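Side-chain contacts in 3-oxoacyl-[acyl-carrier-protein] synthase, mitochondrial (Arabidopsis thaliana, PDB 2IX4), which catalyses the condensation reactions of mitochondrial fatty acid synthesis, extending acyl chains by two carbons taken from malonyl-ACP: residues Leu37-Met42 with Ala62-Tyr67; Arg191-Gln194 with Val200-Ala203; Glu98-Ala103 with Tyr166-Pro171; Ala103-Thr108 with Tyr260-Arg265. All coordinates share one frame; numbering follows the deposited sequence.

How the interactions relate
Interactions 2, 3 and 4 form one cluster, their centres about 10 to 13 Å apart, while interaction 1 sits alone, 29 to 37 Å from them between centres. Strand 200-207 ties the cluster together: helix 181-195 packs on it in interaction 2, Val202 reaches Leu100 and Phe168 of interaction 3, and Val200 reaches Trp105 and His262 of interaction 4. Interaction 1, beside strands 32-34 and 61-63, closes before the others open. Interaction 3 closes before interaction 2 opens, shares Ala103 with interaction 4 and alternates with it, and interaction 2 is nested in the loop interaction 4 closes. The cluster knits helices onto the central sheet, interactions 2 and 3 also touching the second subunit.

Interaction 1. Residues Leu37-Met42 with Ala62-Tyr67; sequences LDDLKM and AAFVPY
Asp39 lays its carboxylate against the outer end of the Phe64 ring. Asp39 CG is 3.3 Å from Phe64 CZ, and the two flat groups meet obliquely, their planes 35° apart. The oxygens straddle the ring tip: Asp39 OD1 lies 3.6 Å from Phe64 CE2, while Asp39 OD2 is 3.5 Å from Phe64 CZ. Behind them, Asp39 CB adds an apolar touch at 3.7 Å from Phe64 CZ. Lys41 completes the shell at the ring edge, with its NZ near the ring plane and 4.4 Å from Phe64 CE2. The main hydrogen bond of that ammonium goes to Ile210 O; the one from Lys41 NZ to Asp39 O, at 3.2 Å, is weak.

Asp39 CG stands anti to its carbonyl carbon (chi1 -59°), which sends the carboxylate to the ring. One step out, OD2 takes the backbone N-H of Thr36 and a salt bridge from Arg33, and Arg33 also makes a cation-pi contact with Phe64, so one guanidinium serves both partners. With an alanine in place of Asp39, Arg33 would probably lose its carboxylate mate and Thr36 N its acceptor, and the end of the Phe64 ring would be less firmly held.

Arg33 belongs to strand 32-34 and Phe64 directly follows strand 61-63, its antiparallel partner. The contact thus packs the 3-10 turn 38-40, after one strand, against the residue after the other, in the N-terminal part of the ketosynthase.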
loop_
_atom_site.group_PDB
_atom_site.type_symbol
_atom_site.label_atom_id
_atom_site.label_comp_id
_atom_site.label_asym_id
_atom_site.label_seq_id
_atom_site.Cartn_x
_atom_site.Cartn_y
_atom_site.Cartn_z
ATOM N N LEU A 37 -19.912 23.233 7.057
ATOM C CA LEU A 37 -20.304 22.112 7.920
ATOM C C LEU A 37 -20.494 20.803 7.145
ATOM O O LEU A 37 -20.167 19.729 7.651
ATOM C CB LEU A 37 -21.575 22.440 8.715
ATOM C CG LEU A 37 -21.504 23.502 9.817
ATOM C CD1 LEU A 37 -22.867 23.671 10.464
ATOM C CD2 LEU A 37 -20.458 23.156 10.867
ATOM N N ASP A 38 -21.020 20.908 5.924
ATOM C CA ASP A 38 -21.240 19.750 5.054
ATOM C C ASP A 38 -19.942 19.030 4.694
ATOM O O ASP A 38 -19.934 17.817 4.460
ATOM C CB ASP A 38 -21.968 20.167 3.772
ATOM C CG ASP A 38 -23.430 20.517 4.009
ATOM O OD1 ASP A 38 -23.952 21.405 3.299
ATOM O OD2 ASP A 38 -24.064 19.909 4.896
ATOM N N ASP A 39 -18.848 19.785 4.658
ATOM C CA ASP A 39 -17.541 19.259 4.268
ATOM C C ASP A 39 -16.909 18.345 5.324
ATOM O O ASP A 39 -15.944 17.634 5.034
ATOM C CB ASP A 39 -16.595 20.413 3.922
ATOM C CG ASP A 39 -17.124 21.287 2.792
ATOM O OD1 ASP A 39 -17.813 20.762 1.889
ATOM O OD2 ASP A 39 -16.842 22.503 2.803
ATOM N N LEU A 40 -17.459 18.360 6.536
ATOM C CA LEU A 40 -16.963 17.532 7.639
ATOM C C LEU A 40 -17.263 16.047 7.439
ATOM O O LEU A 40 -16.632 15.192 8.070
ATOM C CB LEU A 40 -17.569 17.992 8.972
ATOM C CG LEU A 40 -17.352 19.428 9.458
ATOM C CD1 LEU A 40 -18.331 19.751 10.578
ATOM C CD2 LEU A 40 -15.926 19.652 9.922
ATOM N N LYS A 41 -18.228 15.761 6.560
ATOM C CA LYS A 41 -18.742 14.406 6.303
ATOM C C LYS A 41 -19.348 13.775 7.560
ATOM O O LYS A 41 -19.200 12.573 7.790
ATOM C CB LYS A 41 -17.666 13.485 5.694
ATOM C CG LYS A 41 -16.965 14.011 4.440
ATOM C CD LYS A 41 -17.929 14.286 3.286
ATOM C CE LYS A 41 -17.184 14.769 2.042
ATOM N NZ LYS A 41 -16.312 15.980 2.285
ATOM N N MET A 42 -20.035 14.589 8.360
ATOM C CA MET A 42 -20.591 14.146 9.640
ATOM C C MET A 42 -22.122 14.082 9.650
ATOM O O MET A 42 -22.760 14.507 10.612
ATOM C CB MET A 42 -20.086 15.045 10.774
ATOM C CG MET A 42 -18.628 14.820 11.145
ATOM S SD MET A 42 -17.994 16.041 12.315
ATOM C CE MET A 42 -19.043 15.765 13.742
ATOM N N ALA A 62 -9.978 23.937 1.698
ATOM C CA ALA A 62 -9.728 22.656 1.042
ATOM C C ALA A 62 -10.059 22.739 -0.444
ATOM O O ALA A 62 -10.768 23.649 -0.877
ATOM C CB ALA A 62 -10.528 21.535 1.716
ATOM N N ALA A 63 -9.535 21.790 -1.216
ATOM C CA ALA A 63 -9.781 21.739 -2.654
ATOM C C ALA A 63 -10.671 20.555 -2.996
ATOM O O ALA A 63 -10.275 19.405 -2.819
ATOM C CB ALA A 63 -8.475 21.656 -3.401
ATOM N N PHE A 64 -11.866 20.850 -3.503
ATOM C CA PHE A 64 -12.918 19.850 -3.673
ATOM C C PHE A 64 -13.173 19.478 -5.125
ATOM O O PHE A 64 -13.195 20.341 -6.004
ATOM C CB PHE A 64 -14.241 20.366 -3.087
ATOM C CG PHE A 64 -14.223 20.561 -1.597
ATOM C CD1 PHE A 64 -13.844 21.781 -1.047
ATOM C CD2 PHE A 64 -14.610 19.532 -0.746
ATOM C CE1 PHE A 64 -13.834 21.973 0.334
ATOM C CE2 PHE A 64 -14.608 19.714 0.634
ATOM C CZ PHE A 64 -14.213 20.938 1.174
ATOM N N VAL A 65 -13.398 18.191 -5.363
ATOM C CA VAL A 65 -13.921 17.726 -6.643
ATOM C C VAL A 65 -15.346 18.269 -6.813
ATOM O O VAL A 65 -16.170 18.117 -5.910
ATOM C CB VAL A 65 -13.935 16.178 -6.708
ATOM C CG1 VAL A 65 -14.800 15.684 -7.867
ATOM C CG2 VAL A 65 -12.514 15.631 -6.805
ATOM N N PRO A 66 -15.635 18.917 -7.961
ATOM C CA PRO A 66 -17.004 19.358 -8.230
ATOM C C PRO A 66 -17.931 18.197 -8.602
ATOM O O PRO A 66 -17.657 17.457 -9.555
ATOM C CB PRO A 66 -16.841 20.325 -9.409
ATOM C CG PRO A 66 -15.621 19.871 -10.105
ATOM C CD PRO A 66 -14.712 19.288 -9.051
ATOM N N TYR A 67 -19.011 18.047 -7.840
ATOM C CA TYR A 67 -20.011 17.006 -8.078
ATOM C C TYR A 67 -21.138 17.551 -8.939
ATOM O O TYR A 67 -21.420 18.746 -8.908
ATOM C CB TYR A 67 -20.594 16.512 -6.750
ATOM C CG TYR A 67 -19.736 15.529 -5.972
ATOM C CD1 TYR A 67 -20.282 14.345 -5.478
ATOM C CD2 TYR A 67 -18.390 15.789 -5.712
ATOM C CE1 TYR A 67 -19.507 13.441 -4.754
ATOM C CE2 TYR A 67 -17.610 14.890 -4.992
ATOM C CZ TYR A 67 -18.175 13.720 -4.517
ATOM O OH TYR A 67 -17.405 12.828 -3.803
#

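Interaction 2. Residues Arg191-Gln194 with Val200-Ala203; sequences RMIQ and VMVA
Met201 meets two neighbouring helix residues, Met192 and Ile193, and every touch across the contact is apolar. Ile193 CG1 lies 3.7 Å from Met201 CG, and Ile193 CD1 reaches in to 3.8 Å from Met201 CB, the two chains sliding past each other in opposite directions. The Met201 chain then bends at chi2 (-68°) and again at chi3, which carries its methyl alongside the helix to the sulfur of Met192: Met201 CE ends 3.9 Å from Met192 SD. Met192, by contrast, runs extended beyond CG, and the two side chains cross at about a right angle. Val200 contributes backbone, with its carbonyl C 4.4 Å from Ile193 CD1.

The polar chemistry stays on the helix side. Arg191 NH1 donates to Gln194 OE1 over 3.0 Å, reaching a lone pair in the carbonyl plane, though the N-H is bent (141°). Arg191 divides its remaining bonds between Gln306 of its own chain, met by NH2, and Asp197 of the second subunit, met by NE; the same guanidinium makes a cation-pi contact with Phe195 of that subunit.

Helix 181-195 therefore lies on the strand that follows it, 200-207, a strand of the central sheet of this thiolase-like fold. With no hydrogen bond crossing from one to the other, the hold between these two segments probably rests on the fit of the apolar chains, two flexible thioethers and a branched isoleucine.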
loop_
_atom_site.group_PDB
_atom_site.type_symbol
_atom_site.label_atom_id
_atom_site.label_comp_id
_atom_site.label_asym_id
_atom_site.label_seq_id
_atom_site.Cartn_x
_atom_site.Cartn_y
_atom_site.Cartn_z
ATOM N N ARG A 191 7.588 -1.307 -13.617
ATOM C CA ARG A 191 8.483 -2.442 -13.349
ATOM C C ARG A 191 7.867 -3.784 -13.748
ATOM O O ARG A 191 8.562 -4.665 -14.257
ATOM C CB ARG A 191 8.885 -2.488 -11.872
ATOM C CG ARG A 191 9.808 -1.372 -11.416
ATOM C CD ARG A 191 11.268 -1.640 -11.779
ATOM N NE ARG A 191 12.135 -0.544 -11.351
ATOM C CZ ARG A 191 12.314 0.587 -12.032
ATOM N NH1 ARG A 191 11.693 0.785 -13.191
ATOM N NH2 ARG A 191 13.121 1.524 -11.552
ATOM N N MET A 192 6.564 -3.928 -13.512
ATOM C CA MET A 192 5.831 -5.142 -13.870
ATOM C C MET A 192 5.755 -5.362 -15.383
ATOM O O MET A 192 5.931 -6.485 -15.853
ATOM C CB MET A 192 4.428 -5.136 -13.253
ATOM C CG MET A 192 4.425 -5.252 -11.734
ATOM S SD MET A 192 2.820 -4.974 -10.954
ATOM C CE MET A 192 3.315 -4.923 -9.233
ATOM N N ILE A 193 5.487 -4.300 -16.138
ATOM C CA ILE A 193 5.479 -4.386 -17.603
ATOM C C ILE A 193 6.889 -4.683 -18.125
ATOM O O ILE A 193 7.066 -5.511 -19.023
ATOM C CB ILE A 193 4.894 -3.106 -18.263
ATOM C CG1 ILE A 193 3.439 -2.896 -17.819
ATOM C CG2 ILE A 193 4.970 -3.196 -19.792
ATOM C CD1 ILE A 193 2.873 -1.517 -18.118
ATOM N N GLN A 194 7.881 -4.016 -17.539
ATOM C CA GLN A 194 9.286 -4.219 -17.897
ATOM C C GLN A 194 9.707 -5.675 -17.719
ATOM O O GLN A 194 10.316 -6.258 -18.618
ATOM C CB GLN A 194 10.198 -3.301 -17.072
ATOM C CG GLN A 194 10.229 -1.852 -17.544
ATOM C CD GLN A 194 10.892 -0.912 -16.543
ATOM O OE1 GLN A 194 10.778 -1.089 -15.330
ATOM N NE2 GLN A 194 11.577 0.100 -17.053
ATOM N N VAL A 200 -0.199 -4.441 -20.173
ATOM C CA VAL A 200 -0.938 -3.201 -19.926
ATOM C C VAL A 200 -1.202 -3.076 -18.431
ATOM O O VAL A 200 -1.610 -4.041 -17.791
ATOM C CB VAL A 200 -2.311 -3.179 -20.665
ATOM C CG1 VAL A 200 -3.033 -1.853 -20.432
ATOM C CG2 VAL A 200 -2.150 -3.438 -22.160
ATOM N N MET A 201 -0.966 -1.890 -17.878
ATOM C CA MET A 201 -1.296 -1.614 -16.485
ATOM C C MET A 201 -2.090 -0.319 -16.362
ATOM O O MET A 201 -1.696 0.721 -16.900
ATOM C CB MET A 201 -0.034 -1.533 -15.614
ATOM C CG MET A 201 0.690 -2.862 -15.383
ATOM S SD MET A 201 -0.185 -4.073 -14.367
ATOM C CE MET A 201 -0.164 -3.278 -12.749
ATOM N N VAL A 202 -3.210 -0.400 -15.650
ATOM C CA VAL A 202 -4.010 0.760 -15.292
ATOM C C VAL A 202 -3.538 1.202 -13.909
ATOM O O VAL A 202 -3.807 0.529 -12.914
ATOM C CB VAL A 202 -5.516 0.409 -15.278
ATOM C CG1 VAL A 202 -6.356 1.660 -15.076
ATOM C CG2 VAL A 202 -5.912 -0.295 -16.576
ATOM N N ALA A 203 -2.820 2.322 -13.855
ATOM C CA ALA A 203 -2.092 2.709 -12.644
ATOM C C ALA A 203 -2.301 4.162 -12.237
ATOM O O ALA A 203 -2.538 5.028 -13.083
ATOM C CB ALA A 203 -0.598 2.419 -12.814
#

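Interaction 3. Residues Glu98-Ala103 with Tyr166-Pro171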
loop_
_atom_site.group_PDB
_atom_site.type_symbol
_atom_site.label_atom_id
_atom_site.label_comp_id
_atom_site.label_asym_id
_atom_site.label_seq_id
_atom_site.Cartn_x
_atom_site.Cartn_y
_atom_site.Cartn_z
ATOM N N GLU A 98 -12.083 6.888 -17.940
ATOM C CA GLU A 98 -11.635 7.903 -18.891
ATOM C C GLU A 98 -10.317 7.493 -19.547
ATOM O O GLU A 98 -10.186 7.553 -20.771
ATOM C CB GLU A 98 -11.486 9.270 -18.212
ATOM C CG GLU A 98 -11.113 10.394 -19.176
ATOM C CD GLU A 98 -10.662 11.674 -18.487
ATOM O OE1 GLU A 98 -10.660 11.739 -17.236
ATOM O OE2 GLU A 98 -10.308 12.624 -19.214
ATOM N N ALA A 99 -9.352 7.077 -18.724
ATOM C CA ALA A 99 -8.043 6.633 -19.207
ATOM C C ALA A 99 -8.140 5.470 -20.199
ATOM O O ALA A 99 -7.505 5.495 -21.253
ATOM C CB ALA A 99 -7.136 6.265 -18.033
ATOM N N LEU A 100 -8.943 4.463 -19.863
ATOM C CA LEU A 100 -9.106 3.279 -20.713
ATOM C C LEU A 100 -9.803 3.581 -22.038
ATOM O O LEU A 100 -9.448 3.012 -23.078
ATOM C CB LEU A 100 -9.836 2.162 -19.957
ATOM C CG LEU A 100 -9.019 1.461 -18.863
ATOM C CD1 LEU A 100 -9.937 0.773 -17.868
ATOM C CD2 LEU A 100 -8.021 0.471 -19.461
ATOM N N ARG A 101 -10.789 4.472 -22.003
ATOM C CA ARG A 101 -11.480 4.888 -23.225
ATOM C C ARG A 101 -10.576 5.761 -24.095
ATOM O O ARG A 101 -10.595 5.654 -25.322
ATOM C CB ARG A 101 -12.806 5.577 -22.899
ATOM C CG ARG A 101 -13.834 4.605 -22.341
ATOM C CD ARG A 101 -15.183 5.240 -22.075
ATOM N NE ARG A 101 -16.057 4.303 -21.371
ATOM C CZ ARG A 101 -16.838 3.402 -21.963
ATOM N NH1 ARG A 101 -16.888 3.306 -23.288
ATOM N NH2 ARG A 101 -17.585 2.593 -21.222
ATOM N N ASP A 102 -9.769 6.598 -23.443
ATOM C CA ASP A 102 -8.717 7.379 -24.103
ATOM C C ASP A 102 -7.711 6.459 -24.809
ATOM O O ASP A 102 -7.336 6.705 -25.959
ATOM C CB ASP A 102 -8.009 8.269 -23.074
ATOM C CG ASP A 102 -7.008 9.230 -23.699
ATOM O OD1 ASP A 102 -7.218 9.682 -24.845
ATOM O OD2 ASP A 102 -6.013 9.555 -23.018
ATOM N N ALA A 103 -7.300 5.397 -24.116
ATOM C CA ALA A 103 -6.375 4.396 -24.655
ATOM C C ALA A 103 -7.043 3.424 -25.629
ATOM O O ALA A 103 -6.360 2.629 -26.285
ATOM C CB ALA A 103 -5.715 3.626 -23.516
ATOM N N TYR A 166 -13.714 -4.334 -15.510
ATOM C CA TYR A 166 -13.235 -4.569 -16.873
ATOM C C TYR A 166 -12.736 -5.997 -17.115
ATOM O O TYR A 166 -12.401 -6.358 -18.244
ATOM C CB TYR A 166 -12.164 -3.535 -17.233
ATOM C CG TYR A 166 -12.623 -2.112 -17.020
ATOM C CD1 TYR A 166 -12.252 -1.403 -15.879
ATOM C CD2 TYR A 166 -13.458 -1.485 -17.944
ATOM C CE1 TYR A 166 -12.683 -0.100 -15.670
ATOM C CE2 TYR A 166 -13.895 -0.182 -17.746
ATOM C CZ TYR A 166 -13.505 0.501 -16.608
ATOM O OH TYR A 166 -13.940 1.788 -16.407
ATOM N N GLY A 167 -12.705 -6.804 -16.058
ATOM C CA GLY A 167 -12.270 -8.194 -16.156
ATOM C C GLY A 167 -10.764 -8.319 -16.276
ATOM O O GLY A 167 -10.265 -9.249 -16.906
ATOM N N PHE A 168 -10.044 -7.381 -15.668
ATOM C CA PHE A 168 -8.587 -7.350 -15.762
ATOM C C PHE A 168 -7.958 -8.327 -14.774
ATOM O O PHE A 168 -8.107 -8.173 -13.557
ATOM C CB PHE A 168 -8.052 -5.923 -15.553
ATOM C CG PHE A 168 -8.417 -4.957 -16.659
ATOM C CD1 PHE A 168 -8.441 -3.589 -16.415
ATOM C CD2 PHE A 168 -8.739 -5.414 -17.940
ATOM C CE1 PHE A 168 -8.768 -2.683 -17.426
ATOM C CE2 PHE A 168 -9.074 -4.518 -18.958
ATOM C CZ PHE A 168 -9.087 -3.149 -18.700
ATOM N N GLN A 169 -7.253 -9.325 -15.307
ATOM C CA GLN A 169 -6.750 -10.442 -14.503
ATOM C C GLN A 169 -5.222 -10.514 -14.427
ATOM O O GLN A 169 -4.659 -11.523 -13.992
ATOM C CB GLN A 169 -7.335 -11.766 -15.004
ATOM C CG GLN A 169 -8.853 -11.834 -14.912
ATOM C CD GLN A 169 -9.448 -12.875 -15.836
ATOM O OE1 GLN A 169 -9.307 -14.072 -15.607
ATOM N NE2 GLN A 169 -10.128 -12.420 -16.881
ATOM N N GLY A 170 -4.560 -9.438 -14.848
ATOM C CA GLY A 170 -3.129 -9.276 -14.624
ATOM C C GLY A 170 -2.887 -8.902 -13.174
ATOM O O GLY A 170 -3.809 -8.978 -12.355
ATOM N N PRO A 171 -1.650 -8.489 -12.837
ATOM C CA PRO A 171 -1.343 -8.101 -11.456
ATOM C C PRO A 171 -2.373 -7.127 -10.871
ATOM O O PRO A 171 -2.672 -6.096 -11.479
ATOM C CB PRO A 171 0.027 -7.430 -11.577
ATOM C CG PRO A 171 0.651 -8.061 -12.767
ATOM C CD PRO A 171 -0.477 -8.365 -13.722
#
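Gln169 NE2, just along the chain from the Tyr166 and Phe168 rings that hold Leu100, is gripped twice. It donates to Gly167 O at 3.2 Å, nearly straight (168°) and with the acceptor lying in its own amide plane, and it also bonds to Glu110 OE1. The first bond bridges the turn between helix 157-166 and strand 172-173 of the thiolase-like fold; at Gly167 the chain leaves the helix with positive phi, a conformation that favours glycine. Gln169 OE1 goes to Lys294 of the second subunit.

Against this turn comes helix 87-102, led by Leu100, whose CG is anti to the carbonyl carbon (chi1 -72°) and sends both methyls to the rings. The branch CD1 sits over the middle of the Tyr166 ring as a CH-pi contact, 3.7 Å from the ring centroid and 13° off the normal. The same methyl lies at the edge of the neighbouring ring, with Leu100 CD1 3.7 Å from Phe168 CE1. The other branch extends the seam, Leu100 CD2 lying 3.8 Å from Phe168 CZ.

Tyr166 is tied down at its far end by a bond from OH to OD2 of Asp97, on the same helix as Leu100. Replacing Tyr166 by alanine would probably strip Leu100 CD1 of the face it rests on and leave Asp97 OD2 without this hydroxyl. Within the turn itself, Tyr166 CB stands 3.4 Å above the centre of the Phe168 ring plane.

Interaction 4. Residues Ala103-Thr108 with Tyr260-Arg265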
loop_
_atom_site.group_PDB
_atom_site.type_symbol
_atom_site.label_atom_id
_atom_site.label_comp_id
_atom_site.label_asym_id
_atom_site.label_seq_id
_atom_site.Cartn_x
_atom_site.Cartn_y
_atom_site.Cartn_z
ATOM N N ALA A 103 -7.300 5.397 -24.116
ATOM C CA ALA A 103 -6.375 4.396 -24.655
ATOM C C ALA A 103 -7.043 3.424 -25.629
ATOM O O ALA A 103 -6.360 2.629 -26.285
ATOM C CB ALA A 103 -5.715 3.626 -23.516
ATOM N N GLU A 104 -8.370 3.497 -25.722
ATOM C CA GLU A 104 -9.174 2.549 -26.500
ATOM C C GLU A 104 -8.854 1.107 -26.093
ATOM O O GLU A 104 -8.722 0.216 -26.935
ATOM C CB GLU A 104 -9.008 2.779 -28.011
ATOM C CG GLU A 104 -9.391 4.187 -28.455
ATOM C CD GLU A 104 -9.521 4.343 -29.960
ATOM O OE1 GLU A 104 -9.110 3.431 -30.714
ATOM O OE2 GLU A 104 -10.040 5.395 -30.392
ATOM N N TRP A 105 -8.725 0.899 -24.785
ATOM C CA TRP A 105 -8.403 -0.409 -24.233
ATOM C C TRP A 105 -9.539 -0.950 -23.371
ATOM O O TRP A 105 -9.550 -0.788 -22.151
ATOM C CB TRP A 105 -7.085 -0.378 -23.444
ATOM C CG TRP A 105 -6.585 -1.755 -23.094
ATOM C CD1 TRP A 105 -6.504 -2.310 -21.848
ATOM C CD2 TRP A 105 -6.123 -2.757 -24.011
ATOM N NE1 TRP A 105 -6.008 -3.592 -21.932
ATOM C CE2 TRP A 105 -5.767 -3.891 -23.248
ATOM C CE3 TRP A 105 -5.968 -2.804 -25.406
ATOM C CZ2 TRP A 105 -5.263 -5.058 -23.828
ATOM C CZ3 TRP A 105 -5.469 -3.971 -25.986
ATOM C CH2 TRP A 105 -5.122 -5.080 -25.195
ATOM N N LEU A 106 -10.498 -1.592 -24.028
ATOM C CA LEU A 106 -11.580 -2.283 -23.347
ATOM C C LEU A 106 -11.671 -3.692 -23.933
ATOM O O LEU A 106 -12.637 -4.014 -24.627
ATOM C CB LEU A 106 -12.901 -1.515 -23.518
ATOM C CG LEU A 106 -12.952 -0.082 -22.963
ATOM C CD1 LEU A 106 -14.084 0.723 -23.596
ATOM C CD2 LEU A 106 -13.058 -0.070 -21.440
ATOM N N PRO A 107 -10.651 -4.537 -23.665
ATOM C CA PRO A 107 -10.583 -5.835 -24.338
ATOM C C PRO A 107 -11.733 -6.765 -23.961
ATOM O O PRO A 107 -12.203 -6.751 -22.822
ATOM C CB PRO A 107 -9.249 -6.413 -23.858
ATOM C CG PRO A 107 -8.977 -5.735 -22.569
ATOM C CD PRO A 107 -9.528 -4.352 -22.727
ATOM N N THR A 108 -12.182 -7.552 -24.930
ATOM C CA THR A 108 -13.211 -8.556 -24.700
ATOM C C THR A 108 -12.591 -9.950 -24.600
ATOM O O THR A 108 -13.175 -10.855 -24.001
ATOM C CB THR A 108 -14.255 -8.550 -25.829
ATOM O OG1 THR A 108 -13.591 -8.706 -27.088
ATOM C CG2 THR A 108 -15.032 -7.244 -25.835
ATOM N N TYR A 260 5.754 -0.975 -25.241
ATOM C CA TYR A 260 5.880 -0.193 -26.472
ATOM C C TYR A 260 5.485 -0.951 -27.746
ATOM O O TYR A 260 4.726 -0.431 -28.573
ATOM C CB TYR A 260 7.304 0.381 -26.561
ATOM C CG TYR A 260 7.585 1.316 -27.723
ATOM C CD1 TYR A 260 6.623 2.220 -28.182
ATOM C CD2 TYR A 260 8.836 1.319 -28.339
ATOM C CE1 TYR A 260 6.891 3.078 -29.240
ATOM C CE2 TYR A 260 9.116 2.175 -29.399
ATOM C CZ TYR A 260 8.140 3.050 -29.842
ATOM O OH TYR A 260 8.413 3.900 -30.886
ATOM N N GLU A 261 5.983 -2.175 -27.898
ATOM C CA GLU A 261 5.652 -2.991 -29.075
ATOM C C GLU A 261 4.169 -3.355 -29.124
ATOM O O GLU A 261 3.565 -3.371 -30.200
ATOM C CB GLU A 261 6.518 -4.256 -29.141
ATOM C CG GLU A 261 8.013 -3.993 -29.325
ATOM C CD GLU A 261 8.340 -3.253 -30.613
ATOM O OE1 GLU A 261 7.671 -3.498 -31.645
ATOM O OE2 GLU A 261 9.275 -2.427 -30.593
ATOM N N HIS A 262 3.598 -3.642 -27.955
ATOM C CA HIS A 262 2.167 -3.914 -27.809
ATOM C C HIS A 262 1.332 -2.719 -28.284
ATOM O O HIS A 262 0.360 -2.888 -29.025
ATOM C CB HIS A 262 1.844 -4.256 -26.347
ATOM C CG HIS A 262 0.432 -4.703 -26.120
ATOM N ND1 HIS A 262 -0.600 -3.821 -25.873
ATOM C CD2 HIS A 262 -0.119 -5.941 -26.093
ATOM C CE1 HIS A 262 -1.725 -4.495 -25.711
ATOM N NE2 HIS A 262 -1.460 -5.783 -25.837
ATOM N N ALA A 263 1.732 -1.519 -27.863
ATOM C CA ALA A 263 1.061 -0.274 -28.256
ATOM C C ALA A 263 1.143 -0.006 -29.759
ATOM O O ALA A 263 0.149 0.383 -30.380
ATOM C CB ALA A 263 1.631 0.909 -27.471
ATOM N N LYS A 264 2.326 -0.215 -30.337
ATOM C CA LYS A 264 2.546 0.027 -31.766
ATOM C C LYS A 264 1.757 -0.936 -32.646
ATOM O O LYS A 264 1.231 -0.541 -33.688
ATOM C CB LYS A 264 4.034 -0.043 -32.115
ATOM C CG LYS A 264 4.838 1.189 -31.707
ATOM C CD LYS A 264 6.229 1.188 -32.331
ATOM C CE LYS A 264 7.137 0.144 -31.693
ATOM N NZ LYS A 264 8.452 0.055 -32.386
ATOM N N ARG A 265 1.677 -2.194 -32.213
ATOM C CA ARG A 265 0.944 -3.241 -32.932
ATOM C C ARG A 265 -0.528 -2.903 -33.161
ATOM O O ARG A 265 -1.050 -3.109 -34.256
ATOM C CB ARG A 265 1.056 -4.571 -32.185
ATOM C CG ARG A 265 2.223 -5.436 -32.618
ATOM C CD ARG A 265 1.775 -6.532 -33.573
ATOM N NE ARG A 265 1.215 -7.685 -32.865
ATOM C CZ ARG A 265 0.686 -8.754 -33.461
ATOM N NH1 ARG A 265 0.636 -8.835 -34.785
ATOM N NH2 ARG A 265 0.204 -9.750 -32.727
#
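Trp105 and His262 make an offset edge-to-face aromatic pair, the imidazole turning its edge to the indole. Trp105 follows directly on a Schellman motif that ends helix 87-102: Glu104, with positive phi (53°), is the C-prime residue, and the N-H of Trp105 turns back to Leu100 O.

The tight part is small and entirely aromatic. His262 CE1 is 3.5 Å from Trp105 CH2, which lies in the imidazole plane; the centroids of the His262 ring and the six-membered ring of Trp105 are 5.2 Å apart, the planes at 76°. His262 extends off its helix with CG anti to the backbone N (chi1 -173°), which carries the ring straight out to meet the indole. On the opposite face of Trp105, Pro107 CD stands 3.6 Å above the plane, offset toward the rim. Hydrogen bonds fix both rings from outside, Trp105 NE1 with Thr116 OG1 and His262 ND1 with Glu258 OE1. Val200 of strand 200-207 packs against both rings, its CG2 3.7 Å from His262 CE1, so the loop after one helix and the start of another are joined over the end of the central sheet.

Elsewhere on helix 260-265, Tyr260 and Ala263 pack on strand 3-12. The solvent side belongs to Glu261, Lys264 and Arg265, which are exposed and take no part in the contact. Lys264 NZ forms a salt bridge of 3.2 Å with Glu261 OE2, approaching from above the carboxylate plane, while Lys264 CE lies 3.5 Å over the centre of the Tyr260 ring.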